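Local coordinates for protein Xaa-Pro dipeptidase (Lactobacillus brevis, PDB 3I7M) that probably works as a manganese-dependent metalloexopeptidase of the M24B family that splits Xaa-Pro dipeptides, represented here by its N-terminal creatinase/prolidase-type domain, at residues M20-N25 against G107-A112; E100-E105 against P124-D129. All coordinates share one frame; numbering follows the deposited sequence.

Contact 1 (M20-N25 against G107-A112); sequences MTYLSN and GQLQVA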
loop_
_atom_site.group_PDB
_atom_site.type_symbol
_atom_site.label_atom_id
_atom_site.label_comp_id
_atom_site.label_asym_id
_atom_site.label_seq_id
_atom_site.Cartn_x
_atom_site.Cartn_y
_atom_site.Cartn_z
HETATM N N MSE A 20 -7.317 -5.969 -2.191
HETATM C CA MSE A 20 -6.068 -5.215 -2.349
HETATM C C MSE A 20 -5.150 -5.648 -1.238
HETATM O O MSE A 20 -5.560 -6.210 -0.225
HETATM C CB MSE A 20 -6.229 -3.734 -2.341
HETATM C CG MSE A 20 -6.772 -3.253 -1.033
HETATM SE SE MSE A 20 -7.226 -1.381 -1.094
HETATM C CE MSE A 20 -7.449 -1.070 0.688
ATOM N N THR A 21 -3.863 -5.376 -1.466
ATOM C CA THR A 21 -2.804 -5.507 -0.475
ATOM C C THR A 21 -2.234 -4.124 -0.205
ATOM O O THR A 21 -1.856 -3.437 -1.172
ATOM C CB THR A 21 -1.784 -6.461 -0.992
ATOM O OG1 THR A 21 -2.360 -7.783 -0.974
ATOM C CG2 THR A 21 -0.557 -6.480 -0.124
ATOM N N TYR A 22 -2.120 -3.763 1.072
ATOM C CA TYR A 22 -1.588 -2.451 1.489
ATOM C C TYR A 22 -0.256 -2.713 2.124
ATOM O O TYR A 22 -0.205 -3.300 3.230
ATOM C CB TYR A 22 -2.589 -1.821 2.450
ATOM C CG TYR A 22 -2.128 -0.476 2.961
ATOM C CD1 TYR A 22 -2.497 0.679 2.289
ATOM C CD2 TYR A 22 -1.484 -0.356 4.152
ATOM C CE1 TYR A 22 -2.048 1.912 2.743
ATOM C CE2 TYR A 22 -1.030 0.912 4.625
ATOM C CZ TYR A 22 -1.382 1.997 3.907
ATOM O OH TYR A 22 -0.916 3.249 4.345
ATOM N N LEU A 23 0.849 -2.329 1.475
ATOM C CA LEU A 23 2.232 -2.524 1.979
ATOM C C LEU A 23 2.703 -1.219 2.620
ATOM O O LEU A 23 2.570 -0.131 1.996
ATOM C CB LEU A 23 3.117 -2.898 0.833
ATOM C CG LEU A 23 2.750 -4.224 0.173
ATOM C CD1 LEU A 23 3.721 -4.426 -1.002
ATOM C CD2 LEU A 23 2.712 -5.419 1.105
ATOM N N SER A 24 3.168 -1.355 3.852
ATOM C CA SER A 24 3.604 -0.210 4.681
ATOM C C SER A 24 5.009 -0.343 5.213
ATOM O O SER A 24 5.505 0.635 5.829
ATOM C CB SER A 24 2.618 -0.071 5.856
ATOM O OG SER A 24 2.554 -1.293 6.606
ATOM N N ASN A 25 5.620 -1.524 5.153
ATOM C CA ASN A 25 6.934 -1.736 5.752
ATOM C C ASN A 25 7.974 -1.062 4.855
ATOM O O ASN A 25 8.076 -1.449 3.723
ATOM C CB ASN A 25 7.179 -3.243 5.946
ATOM C CG ASN A 25 8.443 -3.574 6.652
ATOM O OD1 ASN A 25 9.324 -2.710 6.870
ATOM N ND2 ASN A 25 8.546 -4.804 7.067
ATOM N N GLY A 107 2.910 -7.602 11.020
ATOM C CA GLY A 107 4.035 -7.507 11.923
ATOM C C GLY A 107 4.596 -6.125 12.084
ATOM O O GLY A 107 5.263 -5.830 13.094
ATOM N N GLN A 108 4.332 -5.241 11.139
ATOM C CA GLN A 108 4.864 -3.877 11.128
ATOM C C GLN A 108 3.776 -2.821 11.301
ATOM O O GLN A 108 4.069 -1.790 11.925
ATOM C CB GLN A 108 5.691 -3.643 9.834
ATOM C CG GLN A 108 6.278 -2.240 9.714
ATOM C CD GLN A 108 5.379 -1.212 9.122
ATOM O OE1 GLN A 108 5.643 0.032 9.263
ATOM N NE2 GLN A 108 4.470 -1.653 8.388
ATOM N N LEU A 109 2.604 -2.974 10.715
ATOM C CA LEU A 109 1.618 -1.877 10.654
ATOM C C LEU A 109 1.037 -1.649 12.041
ATOM O O LEU A 109 0.574 -2.605 12.695
ATOM C CB LEU A 109 0.548 -2.205 9.627
ATOM C CG LEU A 109 -0.434 -1.072 9.371
ATOM C CD1 LEU A 109 0.256 0.173 8.843
ATOM C CD2 LEU A 109 -1.558 -1.516 8.450
ATOM N N GLN A 110 0.992 -0.412 12.473
ATOM C CA GLN A 110 0.426 -0.050 13.743
ATOM C C GLN A 110 -1.097 -0.091 13.693
ATOM O O GLN A 110 -1.696 0.212 12.684
ATOM C CB GLN A 110 0.883 1.328 14.114
ATOM C CG GLN A 110 2.388 1.463 14.165
ATOM C CD GLN A 110 2.957 2.045 12.909
ATOM O OE1 GLN A 110 2.536 1.806 11.826
ATOM N NE2 GLN A 110 3.984 2.883 13.096
ATOM N N VAL A 111 -1.709 -0.516 14.793
ATOM C CA VAL A 111 -3.163 -0.653 14.897
ATOM C C VAL A 111 -3.851 0.634 14.437
ATOM O O VAL A 111 -4.868 0.587 13.753
ATOM C CB VAL A 111 -3.592 -1.073 16.280
ATOM C CG1 VAL A 111 -5.108 -1.058 16.401
ATOM C CG2 VAL A 111 -3.164 -2.522 16.644
ATOM N N ALA A 112 -3.365 1.809 14.913
ATOM C CA ALA A 112 -4.075 3.050 14.621
ATOM C C ALA A 112 -4.143 3.294 13.120
ATOM O O ALA A 112 -5.092 3.908 12.596
ATOM C CB ALA A 112 -3.405 4.230 15.292
#

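Contact 2 (E100-E105 against P124-D129); sequences EHVAIE and PSFDLD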
loop_
_atom_site.group_PDB
_atom_site.type_symbol
_atom_site.label_atom_id
_atom_site.label_comp_id
_atom_site.label_asym_id
_atom_site.label_seq_id
_atom_site.Cartn_x
_atom_site.Cartn_y
_atom_site.Cartn_z
ATOM N N GLU A 100 -13.149 -5.464 0.248
ATOM C CA GLU A 100 -13.654 -6.404 1.235
ATOM C C GLU A 100 -12.447 -6.934 1.981
ATOM O O GLU A 100 -11.949 -6.215 2.860
ATOM C CB GLU A 100 -14.510 -7.486 0.573
ATOM C CG GLU A 100 -15.815 -6.872 0.027
ATOM C CD GLU A 100 -16.801 -7.881 -0.521
ATOM O OE1 GLU A 100 -16.710 -9.078 -0.203
ATOM O OE2 GLU A 100 -17.679 -7.432 -1.283
ATOM N N HIS A 101 -11.881 -8.077 1.637
ATOM C CA HIS A 101 -10.692 -8.541 2.319
ATOM C C HIS A 101 -9.500 -7.724 1.892
ATOM O O HIS A 101 -9.293 -7.493 0.691
ATOM C CB HIS A 101 -10.451 -10.022 2.123
ATOM C CG HIS A 101 -11.552 -10.855 2.637
ATOM N ND1 HIS A 101 -11.597 -11.315 3.931
ATOM C CD2 HIS A 101 -12.737 -11.177 2.074
ATOM C CE1 HIS A 101 -12.714 -12.014 4.094
ATOM N NE2 HIS A 101 -13.436 -11.915 2.994
ATOM N N VAL A 102 -8.758 -7.187 2.865
ATOM C CA VAL A 102 -7.548 -6.392 2.656
ATOM C C VAL A 102 -6.378 -7.048 3.357
ATOM O O VAL A 102 -6.494 -7.434 4.524
ATOM C CB VAL A 102 -7.714 -4.921 3.144
ATOM C CG1 VAL A 102 -6.446 -4.166 2.865
ATOM C CG2 VAL A 102 -8.905 -4.261 2.463
ATOM N N ALA A 103 -5.273 -7.285 2.658
ATOM C CA ALA A 103 -4.065 -7.817 3.253
ATOM C C ALA A 103 -3.155 -6.667 3.653
ATOM O O ALA A 103 -3.061 -5.661 2.936
ATOM C CB ALA A 103 -3.353 -8.697 2.250
ATOM N N ILE A 104 -2.553 -6.826 4.823
ATOM C CA ILE A 104 -1.597 -5.851 5.370
ATOM C C ILE A 104 -0.362 -6.613 5.894
ATOM O O ILE A 104 -0.405 -7.854 6.044
ATOM C CB ILE A 104 -2.199 -4.951 6.469
ATOM C CG1 ILE A 104 -2.931 -5.785 7.497
ATOM C CG2 ILE A 104 -3.136 -3.919 5.809
ATOM C CD1 ILE A 104 -3.233 -5.047 8.747
ATOM N N GLU A 105 0.694 -5.911 6.233
ATOM C CA GLU A 105 1.897 -6.449 6.831
ATOM C C GLU A 105 1.702 -6.267 8.335
ATOM O O GLU A 105 2.137 -5.292 8.975
ATOM C CB GLU A 105 3.126 -5.651 6.367
ATOM C CG GLU A 105 3.309 -5.837 4.868
ATOM C CD GLU A 105 4.548 -5.145 4.391
ATOM O OE1 GLU A 105 4.478 -3.934 4.049
ATOM O OE2 GLU A 105 5.601 -5.817 4.293
ATOM N N PRO A 124 -14.687 -3.193 5.189
ATOM C CA PRO A 124 -13.522 -4.031 4.851
ATOM C C PRO A 124 -13.238 -5.065 5.941
ATOM O O PRO A 124 -13.734 -4.927 7.068
ATOM C CB PRO A 124 -12.381 -3.004 4.815
ATOM C CG PRO A 124 -12.819 -1.984 5.867
ATOM C CD PRO A 124 -14.268 -1.885 5.755
ATOM N N SER A 125 -12.439 -6.054 5.619
ATOM C CA SER A 125 -12.078 -7.122 6.549
ATOM C C SER A 125 -10.562 -7.316 6.508
ATOM O O SER A 125 -10.026 -7.691 5.461
ATOM C CB SER A 125 -12.692 -8.474 6.146
ATOM O OG SER A 125 -14.112 -8.454 6.226
ATOM N N PHE A 126 -9.844 -6.945 7.563
ATOM C CA PHE A 126 -8.392 -7.031 7.595
ATOM C C PHE A 126 -8.009 -8.349 8.253
ATOM O O PHE A 126 -7.466 -8.413 9.359
ATOM C CB PHE A 126 -7.788 -5.808 8.335
ATOM C CG PHE A 126 -7.844 -4.545 7.556
ATOM C CD1 PHE A 126 -6.756 -4.067 6.917
ATOM C CD2 PHE A 126 -9.026 -3.816 7.432
ATOM C CE1 PHE A 126 -6.758 -2.869 6.198
ATOM C CE2 PHE A 126 -9.066 -2.608 6.682
ATOM C CZ PHE A 126 -7.935 -2.162 6.050
ATOM N N ASP A 127 -8.304 -9.435 7.545
ATOM C CA ASP A 127 -8.114 -10.777 8.066
ATOM C C ASP A 127 -7.012 -11.527 7.311
ATOM O O ASP A 127 -6.895 -12.739 7.370
ATOM C CB ASP A 127 -9.451 -11.528 8.063
ATOM C CG ASP A 127 -10.123 -11.597 6.761
ATOM O OD1 ASP A 127 -9.653 -11.130 5.710
ATOM O OD2 ASP A 127 -11.212 -12.243 6.828
ATOM N N LEU A 128 -6.191 -10.794 6.585
ATOM C CA LEU A 128 -5.104 -11.369 5.793
ATOM C C LEU A 128 -3.747 -10.712 6.140
ATOM O O LEU A 128 -3.659 -9.478 6.241
ATOM C CB LEU A 128 -5.350 -11.135 4.313
ATOM C CG LEU A 128 -6.472 -11.938 3.669
ATOM C CD1 LEU A 128 -6.695 -11.451 2.249
ATOM C CD2 LEU A 128 -6.197 -13.424 3.628
ATOM N N ASP A 129 -2.696 -11.506 6.280
ATOM C CA ASP A 129 -1.376 -11.067 6.684
ATOM C C ASP A 129 -0.422 -11.533 5.613
ATOM O O ASP A 129 -0.279 -12.713 5.367
ATOM C CB ASP A 129 -1.022 -11.629 8.060
ATOM C CG ASP A 129 0.210 -11.010 8.652
ATOM O OD1 ASP A 129 0.831 -10.154 8.007
ATOM O OD2 ASP A 129 0.519 -11.376 9.805
#

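Contact 1 (M20-N25 against G107-A112)
Q108 lays its side chain against S24 and N25, its CD coming within 3.7 Å of N25 CA. Its CG leaves the backbone anti to N, and the chain then bends at chi2 (-86°), which brings CD over toward N25. From there Q108 NE2 donates to S24 OG at 2.6 Å. The hydroxyl oxygen lies almost in the amide plane, but the bond is short and bent, with 132° at the hydrogen. S24 holds OG between its own backbone N and carbonyl carbon (chi1 57°), and the hydroxyl is directed at the loop.

The carboxamide also lies beside like groups: Q108 NE2 is 3.4 Å from N25 N, donor beside donor, and N25 N is bonded instead to E105, whose carboxylate also takes S24 N. Q108 OE1 and S24 O are a second mismatched pair, two acceptors 3.5 Å apart. N25 crosses the glutamine obliquely, its CG 4.0 Å from Q108 CG, with the two amide planes nearly parallel. The contact there is van der Waals; N25 is the N-cap of helix 26-33, its OD1 bonded to K27 N.

L109 supplies the apolar side. Its CD1 packs 3.5 Å from S24 OG, while CD2 reaches toward the Y22 ring with a loose 4.5 Å approach to CD2 of the tyrosine. Y22 and L109 both also touch I104, so the leucine joins the edge of a larger apolar cluster. The contact thus places the loop leading into helix 111-118 beside the turn between strand 20-23 and helix 26-33. Chemically it rests on one bent amide-to-hydroxyl bond; N25 OD1 and the backbone N atoms of S24 and N25 have their bonds elsewhere, and the donor-donor and acceptor-acceptor pairs beside it probably add no attraction.

Contact 2 (E100-E105 against P124-D129)
H101 and D127 meet with their flat groups nearly coplanar, the imidazole and carboxylate planes only 9° apart. H101 ND1 donates to D127 OD1 at 2.6 Å, almost straight at 170°, in the plane of the ring and on the syn lone pair of the oxygen. D127 turns its CG between backbone N and carbonyl carbon (chi1 56°), which sets CG at the edge of the imidazole, in its plane. The nearby negative charge would probably favour a protonated ring. S125 CB lies 3.8 Å from H101 ND1. An alanine in place of H101 would probably leave the D127 carboxylate without its N-H partner and free to turn, and open a gap beside S125.

F126 is addressed from two directions. V102 runs alongside it, pointing the same way, with V102 CB 4.0 Å from the ring centroid over one face in a CH-pi contact. I104 crosses it at about a right angle and sets CG2 in the ring plane at the edge, 3.8 Å from F126 CD1. M114, L117 and A118 of helix 111-118 also touch this ring, as expected where strand 101-104, helix 111-118 and strand 125-129 form a beta-alpha-beta unit with parallel strands.

The strands are weakly bonded and strongly inclined to each other. E100 O receives S125 N, and V102 N donates to S125 O at 2.9 Å; I104 N reaches L128 O at a longer 3.2 Å. H101 pairs with S125 and I104 with D129, so the later strand carries one extra residue between these points, consistent with a beta bulge around F126 and D127. Beyond it L128 CB packs 3.8 Å from A103 CB, and D129 OD1 is held by T131 OG1 and K106 N.

From the N terminus the chain passes helix 5-15 and enters strand 20-23, the first half of contact 1. It then builds helix 26-33 and strands 45-48, 55-59 and 75-78 before helix 84-94 leads to strand 101-104, where contact 2 begins. The loop before helix 111-118 returns to S24 and N25, closing contact 1 over 81 intervening residues. Contact 2 closes later, across 18 residues, when strand 125-129 arrives, so the two loops cross. A backbone hydrogen bond between Y22 N and A103 O joins the two contacts. The crossing ties the loop before helix 111-118 and the end of strand 20-23, through the intervening strand 101-104, to the outermost strand 125-129.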